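Local atomic coordinates of SsfX3 (Streptomyces sp. SF2575, PDB entry 3SKV), a protein that probably transfers a salicylyl group onto a tetracycline intermediate, acting as an acyltransferase with a GDSL/SGNH hydrolase-type fold in antibiotic biosynthesis. Residues Y100-P105 / V133-D138; A119-L124 / W158-L163; P186-Y191 / L247-V252; I240-A245 / R278-L283. The protein carries 1 engineered substitution. One frame throughout, in Å; residues are numbered along the deposited sequence.

Contact 1. Residues Y100-P105 / V133-D138; sequences YEAVGP and VELKLD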
# COMPACT_ATOMS: atom_id res chain seq x y z
N TYR A 100 15.23 9.86 12.32
CA TYR A 100 14.86 8.60 11.71
C TYR A 100 16.03 7.68 11.39
O TYR A 100 17.20 8.06 11.46
CB TYR A 100 14.07 8.90 10.40
CG TYR A 100 14.95 9.40 9.27
CD1 TYR A 100 15.30 10.74 9.18
CD2 TYR A 100 15.46 8.53 8.31
CE1 TYR A 100 16.14 11.20 8.16
CE2 TYR A 100 16.30 8.98 7.28
CZ TYR A 100 16.64 10.32 7.22
OH TYR A 100 17.46 10.77 6.20
N GLU A 101 15.67 6.49 10.94
CA GLU A 101 16.57 5.45 10.45
C GLU A 101 15.77 4.72 9.38
O GLU A 101 14.63 4.30 9.64
CB GLU A 101 17.02 4.52 11.57
CG GLU A 101 18.18 3.63 11.13
CD GLU A 101 18.55 2.46 12.04
OE1 GLU A 101 17.76 2.13 12.95
OE2 GLU A 101 19.63 1.87 11.81
N ALA A 102 16.33 4.64 8.16
CA ALA A 102 15.68 3.96 7.02
C ALA A 102 16.52 2.77 6.60
O ALA A 102 17.70 2.92 6.26
CB ALA A 102 15.46 4.92 5.86
N VAL A 103 15.94 1.57 6.71
CA VAL A 103 16.66 0.34 6.38
C VAL A 103 16.10 -0.27 5.09
O VAL A 103 14.92 -0.64 5.02
CB VAL A 103 16.67 -0.70 7.55
CG1 VAL A 103 17.64 -1.83 7.25
CG2 VAL A 103 17.03 -0.06 8.87
N GLY A 104 16.97 -0.39 4.10
CA GLY A 104 16.63 -1.00 2.82
C GLY A 104 16.71 -2.51 2.90
O GLY A 104 17.31 -3.04 3.84
N PRO A 105 16.11 -3.24 1.91
CA PRO A 105 16.19 -4.71 1.93
C PRO A 105 17.62 -5.23 1.76
O PRO A 105 18.41 -4.63 1.01
CB PRO A 105 15.27 -5.15 0.77
CG PRO A 105 14.48 -3.93 0.39
CD PRO A 105 15.36 -2.76 0.73
N VAL A 133 11.50 14.77 0.18
CA VAL A 133 12.76 14.75 0.94
C VAL A 133 13.54 13.49 0.59
O VAL A 133 12.98 12.40 0.61
CB VAL A 133 12.46 14.83 2.48
CG1 VAL A 133 13.74 14.98 3.32
CG2 VAL A 133 11.49 15.95 2.81
N GLU A 134 14.85 13.64 0.29
CA GLU A 134 15.70 12.49 -0.02
C GLU A 134 16.26 11.97 1.30
O GLU A 134 16.86 12.74 2.05
CB GLU A 134 16.85 12.86 -0.98
CG GLU A 134 16.38 13.30 -2.36
CD GLU A 134 17.48 13.80 -3.28
OE1 GLU A 134 18.06 14.87 -2.98
OE2 GLU A 134 17.73 13.14 -4.32
N LEU A 135 16.03 10.69 1.60
CA LEU A 135 16.46 10.09 2.86
C LEU A 135 17.88 9.49 2.84
O LEU A 135 18.31 8.94 1.82
CB LEU A 135 15.47 8.98 3.29
CG LEU A 135 14.02 9.37 3.58
CD1 LEU A 135 13.21 8.15 3.84
CD2 LEU A 135 13.91 10.29 4.78
N LYS A 136 18.54 9.52 4.00
CA LYS A 136 19.84 8.89 4.23
C LYS A 136 19.55 7.44 4.69
O LYS A 136 18.70 7.23 5.56
CB LYS A 136 20.65 9.66 5.28
CG LYS A 136 22.14 9.54 5.05
CD LYS A 136 22.94 9.41 6.34
CE LYS A 136 24.33 8.83 6.11
NZ LYS A 136 24.30 7.41 5.63
N LEU A 137 20.24 6.46 4.11
CA LEU A 137 20.02 5.04 4.45
C LEU A 137 20.94 4.50 5.53
O LEU A 137 22.09 4.93 5.61
CB LEU A 137 20.14 4.14 3.21
CG LEU A 137 19.07 4.26 2.14
CD1 LEU A 137 19.11 3.06 1.23
CD2 LEU A 137 17.68 4.39 2.76
N ASP A 138 20.43 3.51 6.29
CA ASP A 138 21.12 2.74 7.34
C ASP A 138 21.95 3.60 8.30
O ASP A 138 23.13 3.32 8.57
CB ASP A 138 21.95 1.59 6.72
CG ASP A 138 21.20 0.73 5.70
OD1 ASP A 138 20.07 0.29 6.01
OD2 ASP A 138 21.76 0.48 4.61
O HOH W 1 17.22 13.50 4.78
O HOH W 2 18.62 6.09 7.73
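The end of strand 96-103 meets the chain leaving strand 128-134 at a steep angle: residues 100-104 and 135-138 run 72° apart, closest at Ala102 with Leu137 and Val103 with Asp138. A backbone bond ties the crossing, as Asp138 N donates to Ala102 O at 2.8 Å. The side chain of Tyr100 makes the second tie. Its CG stands between the backbone N and the carbonyl carbon (chi1 73°), which aims the ring at Leu135 and Lys136. The hydroxyl Tyr100 OH accepts from Lys136 N at 2.8 Å. This bond is almost straight, at 175°, and the nitrogen lies in the ring plane. Leu135 CD2 sits over one face, displaced toward the rim and 4.0 Å from the centroid of the Tyr100 ring, a CH-pi contact. Phe165 of strand 164-172 also meets this ring with nearly parallel planes. One water links Tyr100 OH to Glu134 O, and another bridges Ala102 N and Lys136 O. A phenylalanine in place of Tyr100 would probably leave Lys136 N and the water on Glu134 O without their shared hydroxyl partner. Further along, Ala102 CB packs on Leu137 CD2 at 3.8 Å. Asp138 OD1 lies 3.5 Å from Val103 CG1, the two side chains crossing at about a right angle. Strands 96-103 and 128-134 belong to different antiparallel sheets of the N-terminal domain. The contact therefore joins the two sheets near one end, an arrangement in keeping with a jelly-roll beta sandwich.

Contact 2. Residues A119-L124 / W158-L163; sequences ALLDVL and WLPTLL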
# COMPACT_ATOMS: atom_id res chain seq x y z
N ALA A 119 15.40 6.95 -2.05
CA ALA A 119 14.64 6.91 -0.80
C ALA A 119 13.96 8.26 -0.56
O ALA A 119 14.62 9.23 -0.16
CB ALA A 119 15.55 6.54 0.35
N LEU A 120 12.66 8.34 -0.87
CA LEU A 120 11.90 9.58 -0.73
C LEU A 120 10.82 9.50 0.34
O LEU A 120 10.28 8.44 0.62
CB LEU A 120 11.30 10.06 -2.07
CG LEU A 120 12.26 10.24 -3.28
CD1 LEU A 120 11.48 10.39 -4.57
CD2 LEU A 120 13.23 11.44 -3.07
N LEU A 121 10.55 10.65 0.95
CA LEU A 121 9.57 10.89 1.98
C LEU A 121 8.83 12.12 1.46
O LEU A 121 9.45 13.10 1.06
CB LEU A 121 10.33 11.19 3.31
CG LEU A 121 9.64 11.59 4.66
CD1 LEU A 121 8.67 12.74 4.56
CD2 LEU A 121 9.20 10.42 5.47
N ASP A 122 7.50 12.04 1.43
CA ASP A 122 6.69 13.16 0.99
C ASP A 122 6.09 13.86 2.17
O ASP A 122 5.66 13.21 3.13
CB ASP A 122 5.59 12.72 0.02
CG ASP A 122 6.06 12.49 -1.41
OD1 ASP A 122 7.24 12.82 -1.71
OD2 ASP A 122 5.25 11.99 -2.23
N VAL A 123 6.05 15.20 2.09
CA VAL A 123 5.44 16.07 3.08
C VAL A 123 4.26 16.75 2.37
O VAL A 123 4.45 17.54 1.43
CB VAL A 123 6.45 17.08 3.71
CG1 VAL A 123 5.79 17.90 4.81
CG2 VAL A 123 7.71 16.39 4.25
N LEU A 124 3.05 16.40 2.80
CA LEU A 124 1.83 17.01 2.28
C LEU A 124 1.29 17.97 3.31
O LEU A 124 1.34 17.68 4.52
CB LEU A 124 0.79 15.95 1.93
CG LEU A 124 0.81 15.42 0.50
CD1 LEU A 124 2.05 14.60 0.24
CD2 LEU A 124 -0.41 14.62 0.23
N TRP A 158 4.26 11.05 4.26
CA TRP A 158 4.09 9.79 3.55
C TRP A 158 5.43 9.11 3.54
O TRP A 158 6.37 9.53 2.84
CB TRP A 158 3.60 10.02 2.13
CG TRP A 158 2.17 10.37 2.08
CD1 TRP A 158 1.58 11.54 2.45
CD2 TRP A 158 1.13 9.57 1.50
NE1 TRP A 158 0.22 11.50 2.20
CE2 TRP A 158 -0.08 10.30 1.62
CE3 TRP A 158 1.09 8.27 0.96
CZ2 TRP A 158 -1.30 9.79 1.19
CZ3 TRP A 158 -0.13 7.75 0.59
CH2 TRP A 158 -1.30 8.51 0.68
N LEU A 159 5.53 8.08 4.34
CA LEU A 159 6.75 7.31 4.57
C LEU A 159 7.22 6.56 3.32
O LEU A 159 6.39 6.26 2.45
CB LEU A 159 6.51 6.36 5.78
CG LEU A 159 6.02 7.01 7.12
CD1 LEU A 159 6.27 6.05 8.30
CD2 LEU A 159 6.76 8.33 7.42
N PRO A 160 8.55 6.29 3.19
CA PRO A 160 9.06 5.58 2.00
C PRO A 160 8.42 4.22 1.74
O PRO A 160 8.07 3.49 2.66
CB PRO A 160 10.57 5.49 2.27
CG PRO A 160 10.69 5.59 3.75
CD PRO A 160 9.66 6.60 4.12
N THR A 161 8.29 3.90 0.46
CA THR A 161 7.62 2.72 -0.08
C THR A 161 8.34 1.37 -0.07
O THR A 161 7.67 0.35 0.09
CB THR A 161 6.94 3.04 -1.42
OG1 THR A 161 7.88 3.69 -2.27
CG2 THR A 161 5.70 3.91 -1.27
N LEU A 162 9.65 1.34 -0.28
CA LEU A 162 10.37 0.05 -0.34
C LEU A 162 11.40 -0.12 0.79
O LEU A 162 12.38 -0.87 0.65
CB LEU A 162 11.03 -0.09 -1.74
CG LEU A 162 10.07 0.08 -2.93
CD1 LEU A 162 10.79 0.62 -4.18
CD2 LEU A 162 9.26 -1.20 -3.18
N LEU A 163 11.16 0.56 1.92
CA LEU A 163 12.06 0.63 3.05
C LEU A 163 11.36 0.45 4.37
O LEU A 163 10.20 0.82 4.52
CB LEU A 163 12.60 2.07 3.06
CG LEU A 163 13.99 2.44 2.50
CD1 LEU A 163 14.29 1.82 1.16
CD2 LEU A 163 14.08 3.93 2.36
O HOH W 3 10.12 6.16 -1.33
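Asp122 and Trp158 form an antiparallel hydrogen-bonded pair, where strand 120-125 lies beside the end of strand 153-158. Asp122 N donates to Trp158 O at 3.1 Å, in the carbonyl plane and on a lone pair. Trp158 N returns the bond to Asp122 O at 2.8 Å, tilted 18° from the Asp122 carbonyl plane. A weaker CA-H...O contact joins Leu121 CA to Trp158 O. Past this pair the direct backbone bonds stop. A water then receives a weak bond from Thr161 N and donates to Leu120 O, which also has Pro160 CB 3.4 Å away.

The apolar contacts fall in three places. Leu121 and Leu159 lie side by side and point the same way, CD2 to CD2 at 3.8 Å. The Leu121 CG is anti to the backbone N (chi1 176°), which swings that methyl across to Leu159 and to the Pro160 ring. Phe165 packs against all three. Ala119 CB touches Leu163 CD2 at 3.6 Å. At the far end Leu124 CD1 meets Trp158 CD1 at 3.8 Å.

The polar ends look elsewhere. The Asp122 carboxylate is buried and bonded by Ser203, Ser205 and Thr132. Trp158 NE1 donates to Glu156, while Arg86 makes a cation-pi contact with the indole, which also packs on helix 208-216. Leu121 and Leu159 thus face Phe165 of the other sheet, and Asp122 and Trp158 face the hydrolase-like part. The pair belongs to the antiparallel pairing of strands 120-125 and 153-158 in the jelly roll, at its interface with the GDSL/SGNH fold.

Contact 3. Residues P186-Y191 / L247-V252; sequences PHWIHY and LISLRV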
# COMPACT_ATOMS: atom_id res chain seq x y z
N PRO A 186 -13.49 7.20 5.11
CA PRO A 186 -13.78 5.75 4.99
C PRO A 186 -12.49 4.97 4.77
O PRO A 186 -11.56 5.46 4.13
CB PRO A 186 -14.72 5.67 3.79
CG PRO A 186 -15.17 7.09 3.53
CD PRO A 186 -14.08 7.96 3.99
N HIS A 187 -12.43 3.76 5.30
CA HIS A 187 -11.24 2.92 5.20
C HIS A 187 -11.22 2.12 3.93
O HIS A 187 -12.20 1.43 3.61
CB HIS A 187 -11.09 1.99 6.41
CG HIS A 187 -10.83 2.71 7.67
ND1 HIS A 187 -9.55 3.02 8.07
CD2 HIS A 187 -11.70 3.18 8.59
CE1 HIS A 187 -9.68 3.67 9.21
NE2 HIS A 187 -10.95 3.78 9.57
N TRP A 188 -10.08 2.16 3.24
CA TRP A 188 -9.88 1.37 2.05
C TRP A 188 -8.72 0.41 2.21
O TRP A 188 -7.57 0.85 2.29
CB TRP A 188 -9.74 2.23 0.78
CG TRP A 188 -9.41 1.42 -0.45
CD1 TRP A 188 -9.78 0.13 -0.72
CD2 TRP A 188 -8.62 1.85 -1.56
NE1 TRP A 188 -9.28 -0.26 -1.94
CE2 TRP A 188 -8.56 0.78 -2.48
CE3 TRP A 188 -7.98 3.07 -1.90
CZ2 TRP A 188 -7.89 0.88 -3.71
CZ3 TRP A 188 -7.31 3.17 -3.11
CH2 TRP A 188 -7.26 2.08 -3.99
N ILE A 189 -9.03 -0.90 2.25
CA ILE A 189 -8.04 -1.97 2.33
C ILE A 189 -7.78 -2.52 0.94
O ILE A 189 -8.72 -2.95 0.25
CB ILE A 189 -8.41 -3.11 3.31
CG1 ILE A 189 -8.77 -2.58 4.72
CG2 ILE A 189 -7.26 -4.17 3.36
CD1 ILE A 189 -9.06 -3.70 5.75
N HIS A 190 -6.49 -2.51 0.51
CA HIS A 190 -6.12 -3.10 -0.77
C HIS A 190 -5.13 -4.25 -0.52
O HIS A 190 -4.11 -4.07 0.14
CB HIS A 190 -5.60 -2.09 -1.82
CG HIS A 190 -5.21 -2.76 -3.10
ND1 HIS A 190 -6.18 -3.17 -4.03
CD2 HIS A 190 -3.99 -3.18 -3.52
CE1 HIS A 190 -5.51 -3.81 -4.98
NE2 HIS A 190 -4.19 -3.83 -4.73
N TYR A 191 -5.48 -5.44 -1.05
CA TYR A 191 -4.64 -6.64 -0.93
C TYR A 191 -4.31 -7.21 -2.30
O TYR A 191 -5.15 -7.24 -3.18
CB TYR A 191 -5.35 -7.70 -0.06
CG TYR A 191 -4.66 -9.04 -0.02
CD1 TYR A 191 -3.61 -9.28 0.86
CD2 TYR A 191 -5.04 -10.07 -0.87
CE1 TYR A 191 -2.93 -10.50 0.86
CE2 TYR A 191 -4.38 -11.30 -0.86
CZ TYR A 191 -3.33 -11.51 0.01
OH TYR A 191 -2.71 -12.73 0.06
N LEU A 247 -14.30 -0.28 2.21
CA LEU A 247 -14.05 -0.75 0.85
C LEU A 247 -12.86 -1.70 0.90
O LEU A 247 -11.82 -1.34 1.46
CB LEU A 247 -13.70 0.43 -0.07
CG LEU A 247 -13.89 0.34 -1.59
CD1 LEU A 247 -12.69 0.89 -2.36
CD2 LEU A 247 -14.40 -1.02 -2.10
N ILE A 248 -13.03 -2.91 0.36
CA ILE A 248 -11.98 -3.91 0.29
C ILE A 248 -11.74 -4.30 -1.17
O ILE A 248 -12.69 -4.65 -1.86
CB ILE A 248 -12.27 -5.14 1.19
CG1 ILE A 248 -12.47 -4.72 2.65
CG2 ILE A 248 -11.16 -6.23 1.04
CD1 ILE A 248 -13.26 -5.69 3.52
N SER A 249 -10.48 -4.28 -1.61
CA SER A 249 -10.14 -4.72 -2.97
C SER A 249 -9.03 -5.72 -2.89
O SER A 249 -8.06 -5.51 -2.15
CB SER A 249 -9.80 -3.55 -3.90
OG SER A 249 -8.86 -2.62 -3.39
N LEU A 250 -9.22 -6.85 -3.58
CA LEU A 250 -8.29 -7.98 -3.64
C LEU A 250 -7.93 -8.26 -5.09
O LEU A 250 -8.82 -8.52 -5.89
CB LEU A 250 -8.95 -9.27 -3.06
CG LEU A 250 -9.77 -9.17 -1.74
CD1 LEU A 250 -10.48 -10.45 -1.47
CD2 LEU A 250 -8.87 -8.83 -0.53
N ARG A 251 -6.64 -8.25 -5.42
CA ARG A 251 -6.22 -8.62 -6.78
C ARG A 251 -5.29 -9.80 -6.71
O ARG A 251 -4.22 -9.72 -6.12
CB ARG A 251 -5.61 -7.47 -7.57
CG ARG A 251 -6.03 -7.61 -9.02
CD ARG A 251 -5.24 -6.79 -10.02
NE ARG A 251 -4.71 -5.59 -9.41
CZ ARG A 251 -5.36 -4.45 -9.29
NH1 ARG A 251 -6.59 -4.33 -9.78
NH2 ARG A 251 -4.80 -3.43 -8.68
N VAL A 252 -5.74 -10.92 -7.24
CA VAL A 252 -5.00 -12.19 -7.17
C VAL A 252 -5.02 -12.96 -8.48
O VAL A 252 -5.77 -12.59 -9.38
CB VAL A 252 -5.53 -13.04 -5.97
CG1 VAL A 252 -5.16 -12.38 -4.64
CG2 VAL A 252 -7.05 -13.27 -6.07
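Trp188 and His190 both point their ring nitrogens at Ser249, so one hydroxyl is shared by two rings. Trp188 NE1 donates to Ser249 OG at 2.8 Å, with the oxygen close to the indole plane. His190 ND1 is also 2.8 Å from Ser249 OG, bonded at the imidazole edge; either atom could be the donor. Both rings have CG anti to the backbone N (chi1 175° and 179°), which leans them across to the neighbouring strand. The other ring nitrogen, His190 NE2, is bonded to Asp193 OD2. Arg251 NE makes a salt bridge to Asp193 OD1, so each carboxylate oxygen has a partner from one of the two strands.

The backbones are satisfied by a parallel ladder. Ile189 N donates to Leu247 O at 2.9 Å, and Ser249 N to Ile189 O. Tyr191 N then reaches Ser249 O at 2.8 Å, and Arg251 N closes on Tyr191 O. The first rung, Leu247 N to His187 O, is weak.

Leu247 CD1 lies over the Trp188 five-membered ring, 3.7 Å from its centroid. On the side of the sheet carrying Ile189, Tyr191, Ile248 and Leu250, Leu250 CD2 packs on Tyr191 CB, and Ile240 of helix 234-242 covers both residues. These are adjacent inner strands of the parallel sheet of a GDSL/SGNH hydrolase fold. Strand 187-192 runs into the Gly-Asp-Ser sequence, the start of the GDSL motif for which the family is named.

Contact 4. Residues I240-A245 / R278-L283; sequences IRDLPA and RERHPL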
# COMPACT_ATOMS: atom_id res chain seq x y z
N ILE A 240 -7.45 -8.70 7.35
CA ILE A 240 -8.46 -7.87 6.71
C ILE A 240 -9.75 -7.84 7.53
O ILE A 240 -10.29 -6.76 7.77
CB ILE A 240 -8.70 -8.31 5.25
CG1 ILE A 240 -7.43 -8.09 4.39
CG2 ILE A 240 -9.93 -7.57 4.66
CD1 ILE A 240 -7.42 -8.76 3.03
N ARG A 241 -10.21 -9.02 7.97
CA ARG A 241 -11.41 -9.21 8.78
C ARG A 241 -11.32 -8.39 10.08
O ARG A 241 -12.32 -7.82 10.52
CB ARG A 241 -11.56 -10.70 9.12
CG ARG A 241 -12.76 -11.04 9.98
CD ARG A 241 -12.65 -12.36 10.69
NE ARG A 241 -11.48 -12.41 11.56
CZ ARG A 241 -10.98 -13.52 12.07
NH1 ARG A 241 -11.50 -14.70 11.76
NH2 ARG A 241 -9.91 -13.47 12.86
N ASP A 242 -10.12 -8.38 10.71
CA ASP A 242 -9.89 -7.72 11.99
C ASP A 242 -9.53 -6.22 11.89
O ASP A 242 -9.39 -5.55 12.90
CB ASP A 242 -8.91 -8.54 12.84
CG ASP A 242 -9.39 -9.97 13.16
OD1 ASP A 242 -10.62 -10.17 13.28
OD2 ASP A 242 -8.54 -10.88 13.29
N LEU A 243 -9.46 -5.70 10.67
CA LEU A 243 -9.14 -4.30 10.37
C LEU A 243 -10.42 -3.50 10.04
O LEU A 243 -11.33 -4.09 9.46
CB LEU A 243 -8.21 -4.30 9.14
CG LEU A 243 -6.73 -3.92 9.28
CD1 LEU A 243 -6.22 -4.01 10.67
CD2 LEU A 243 -5.87 -4.74 8.38
N PRO A 244 -10.53 -2.17 10.35
CA PRO A 244 -11.73 -1.42 9.91
C PRO A 244 -11.70 -1.26 8.38
O PRO A 244 -10.62 -1.06 7.79
CB PRO A 244 -11.61 -0.07 10.61
CG PRO A 244 -10.16 0.11 10.90
CD PRO A 244 -9.53 -1.27 10.99
N ALA A 245 -12.88 -1.39 7.73
CA ALA A 245 -12.94 -1.29 6.27
C ALA A 245 -14.29 -0.88 5.76
O ALA A 245 -15.31 -1.45 6.15
CB ALA A 245 -12.56 -2.62 5.64
N ARG A 278 -16.04 -11.72 5.58
CA ARG A 278 -17.47 -11.54 5.76
C ARG A 278 -17.95 -11.78 7.19
O ARG A 278 -19.05 -11.32 7.53
CB ARG A 278 -18.27 -12.38 4.76
CG ARG A 278 -18.34 -11.76 3.36
CD ARG A 278 -19.49 -10.78 3.25
NE ARG A 278 -19.53 -10.20 1.91
CZ ARG A 278 -19.16 -8.96 1.59
NH1 ARG A 278 -18.70 -8.13 2.53
NH2 ARG A 278 -19.23 -8.54 0.33
N GLU A 279 -17.15 -12.48 8.02
CA GLU A 279 -17.52 -12.71 9.42
C GLU A 279 -17.65 -11.37 10.16
O GLU A 279 -18.57 -11.22 10.96
CB GLU A 279 -16.50 -13.59 10.13
CG GLU A 279 -16.43 -15.01 9.64
CD GLU A 279 -15.19 -15.79 10.05
OE1 GLU A 279 -14.33 -15.25 10.78
OE2 GLU A 279 -15.08 -16.97 9.63
N ARG A 280 -16.75 -10.39 9.86
CA ARG A 280 -16.73 -9.06 10.49
C ARG A 280 -17.10 -7.90 9.55
O ARG A 280 -17.42 -6.82 10.03
CB ARG A 280 -15.42 -8.80 11.27
CG ARG A 280 -15.02 -9.96 12.21
CD ARG A 280 -14.78 -9.59 13.64
NE ARG A 280 -13.42 -9.15 13.94
CZ ARG A 280 -13.12 -8.15 14.76
NH1 ARG A 280 -14.08 -7.44 15.33
NH2 ARG A 280 -11.85 -7.84 15.00
N HIS A 281 -17.11 -8.13 8.22
CA HIS A 281 -17.51 -7.16 7.21
C HIS A 281 -18.62 -7.80 6.36
O HIS A 281 -18.37 -8.20 5.22
CB HIS A 281 -16.32 -6.72 6.33
CG HIS A 281 -15.16 -6.17 7.10
ND1 HIS A 281 -15.29 -5.04 7.89
CD2 HIS A 281 -13.89 -6.64 7.19
CE1 HIS A 281 -14.10 -4.86 8.44
NE2 HIS A 281 -13.23 -5.78 8.04
N PRO A 282 -19.85 -7.97 6.91
CA PRO A 282 -20.89 -8.68 6.14
C PRO A 282 -21.46 -7.96 4.93
O PRO A 282 -21.95 -8.62 4.01
CB PRO A 282 -21.99 -8.95 7.18
CG PRO A 282 -21.82 -7.87 8.19
CD PRO A 282 -20.34 -7.60 8.26
N LEU A 283 -21.43 -6.62 4.92
CA LEU A 283 -22.03 -5.80 3.86
C LEU A 283 -21.02 -4.90 3.11
O LEU A 283 -21.39 -4.26 2.12
CB LEU A 283 -23.15 -4.93 4.48
CG LEU A 283 -24.63 -5.42 4.55
CD1 LEU A 283 -24.82 -6.95 4.47
CD2 LEU A 283 -25.29 -4.86 5.80
O HOH W 4 -9.95 -6.00 15.51
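Arg241 lies across the side chains of Glu279 and Arg280 and holds an acid at each end of its guanidinium. Arg241 NH1 donates to Glu279 OE1 at 3.0 Å, nearly along the C-O axis, and the two flat groups are almost coplanar, 25° apart. The opposite side grips its neighbour Asp242 with two nitrogens. NH2 meets OD2 on the syn side, while NE reaches OD1 from above the carboxylate plane. Arg280 is turned quite differently: its guanidinium stands 51° from the Asp242 carboxylate. Arg280 NE and NH2 both bond to Asp242 OD1, each at 3.1 Å, with that oxygen in the guanidinium plane. The arginine chains cross lower down, Arg241 CG to Arg280 CG at 3.4 Å. An alanine at Arg241 is likely to strip Glu279 of its mate and free Asp242 to turn about its remaining grip on Arg280.

His281 enters deeper, beside the helix end. His281 NE2 donates to Ile240 O at 3.1 Å, with the oxygen in the imidazole plane. Leu243 N reaches the same oxygen from the opposite face of its carbonyl plane. Ala245 CB lies over the imidazole face, 4.1 Å from the His281 centroid. A salt-bridge network of Arg241, Asp242, Glu279 and Arg280 ties the end of helix 234-242 to the loop after helix 266-278. Solvent could weaken these outer ion pairs, whereas the buried His281 bond is probably less sensitive to salt.

Overall arrangement
Contacts 2 and 3 are buried, whereas contacts 1 and 4 are only partly so and include exposed residues. Contacts 1 and 2 share the jelly roll: strands 128-134 and 120-125 are sheet neighbours, and Leu135 CD1 packs on Pro160 CG at 3.6 Å. Contacts 3 and 4 belong to the hydrolase-like part, where Ile189 CD1 of the sheet lies 3.5 Å from Leu243 CB after the helix. Contacts 1 and 4 stand on opposite sides of the chain's centre, about 34 Å apart between centres. Chemistry follows place. Contact 3 is a regular parallel ladder, contact 2 a short antiparallel pairing with leucine packing, contact 1 a hydrated crossing, and contact 4 largely salt bridges.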